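Local coordinates for L-isoleucine-4-hydroxylase (Bacillus thuringiensis, PDB 6LNH) that hydroxylates L-isoleucine to (4S)-4-hydroxy-L-isoleucine, using iron(II), 2-oxoglutarate and oxygen, and also oxidises other amino acids such as L-leucine and L-methionine, at the interface of chains A and B. Sequence-based numbering; all coordinates share one arbitrary frame. Chains: chain A/B, L-isoleucine-4-hydroxylase.

The interface of chains A and B. Residues chain A 192, 205-207; chain B 189, 231.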
# COMPACT_ATOMS: atom_id res chain seq x y z
N ASP A 192 -3.89 -1.05 -12.64
CA ASP A 192 -5.26 -0.68 -12.33
C ASP A 192 -6.12 -0.69 -13.60
O ASP A 192 -5.64 -0.42 -14.70
CB ASP A 192 -5.30 0.71 -11.70
CG ASP A 192 -4.32 0.85 -10.55
OD1 ASP A 192 -4.36 0.02 -9.62
OD2 ASP A 192 -3.52 1.81 -10.56
N PHE A 205 -12.72 3.52 -11.98
CA PHE A 205 -11.35 3.11 -11.72
C PHE A 205 -11.42 1.96 -10.72
O PHE A 205 -11.84 2.15 -9.57
CB PHE A 205 -10.56 4.30 -11.17
CG PHE A 205 -9.08 4.08 -11.01
CD1 PHE A 205 -8.58 3.07 -10.21
CD2 PHE A 205 -8.18 4.92 -11.65
CE1 PHE A 205 -7.22 2.89 -10.05
CE2 PHE A 205 -6.81 4.75 -11.50
CZ PHE A 205 -6.33 3.73 -10.70
N ILE A 206 -11.02 0.77 -11.16
CA ILE A 206 -11.10 -0.44 -10.35
C ILE A 206 -9.72 -1.06 -10.28
O ILE A 206 -9.09 -1.31 -11.32
CB ILE A 206 -12.11 -1.46 -10.92
CG1 ILE A 206 -13.48 -0.82 -11.14
CG2 ILE A 206 -12.19 -2.66 -10.01
CD1 ILE A 206 -14.10 -1.18 -12.48
N SER A 207 -9.25 -1.32 -9.07
CA SER A 207 -7.94 -1.93 -8.87
C SER A 207 -8.16 -3.26 -8.16
O SER A 207 -8.50 -3.29 -6.97
CB SER A 207 -7.01 -1.01 -8.08
OG SER A 207 -6.96 -1.35 -6.71
N ILE B 189 -5.46 6.12 -5.29
CA ILE B 189 -4.85 5.10 -6.12
C ILE B 189 -4.55 5.74 -7.46
O ILE B 189 -5.28 6.63 -7.91
CB ILE B 189 -5.76 3.86 -6.29
CG1 ILE B 189 -6.08 3.23 -4.94
CG2 ILE B 189 -5.13 2.83 -7.22
CD1 ILE B 189 -7.55 3.03 -4.72
N GLU B 231 -11.18 3.55 -3.95
CA GLU B 231 -12.23 2.64 -3.47
C GLU B 231 -12.58 2.88 -2.01
O GLU B 231 -12.55 1.97 -1.16
CB GLU B 231 -11.84 1.19 -3.73
CG GLU B 231 -11.51 0.96 -5.19
CD GLU B 231 -10.69 -0.28 -5.41
OE1 GLU B 231 -10.78 -0.86 -6.51
OE2 GLU B 231 -9.98 -0.70 -4.47
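A:Ser207, in an extended conformation just past strand 204-206, turns its backbone N-H towards B:Glu231, a loop residue, while B:Ile189 begins strand 189-190 and meets A:Phe205. Both chains are iron/2-oxoglutarate dioxygenases of the double-stranded beta-helix fold, and this patch, repeated by the two-fold symmetry with the chains exchanged, illustrates how such a contact can combine a main-chain to carboxylate hydrogen bond with a methyl packed at an aromatic edge; the crystal contact may or may not be the pairing used in solution. The side chain of B:Glu231 stretches beyond CG (chi2 161°), carrying its carboxylate to chain A. Its OE1 accepts a nearly straight hydrogen bond (171° at the hydrogen) from A:Ser207 N at 3.0 Å, the amide approaching from above the carboxylate plane. The hydroxyl OG of A:Ser207 stays 3.8 Å from OE2 of B:Glu231, so the bond runs to the main chain, with the hydroxyl standing farther off. Alongside, the CG2 methyl of B:Ile189 points into chain A, 3.5 Å from A:Phe205 CE1, and meets the CE1-CZ edge of the ring from outside, raised somewhat above its plane. The ring presents that edge because chi1 of A:Phe205 (-172°) sets CG opposite the main-chain nitrogen. The same methyl lies above one face of the A:Asp192 carboxylate, with CG2 3.8 Å from OD1, and is thus flanked by the aromatic edge and the flat acid group.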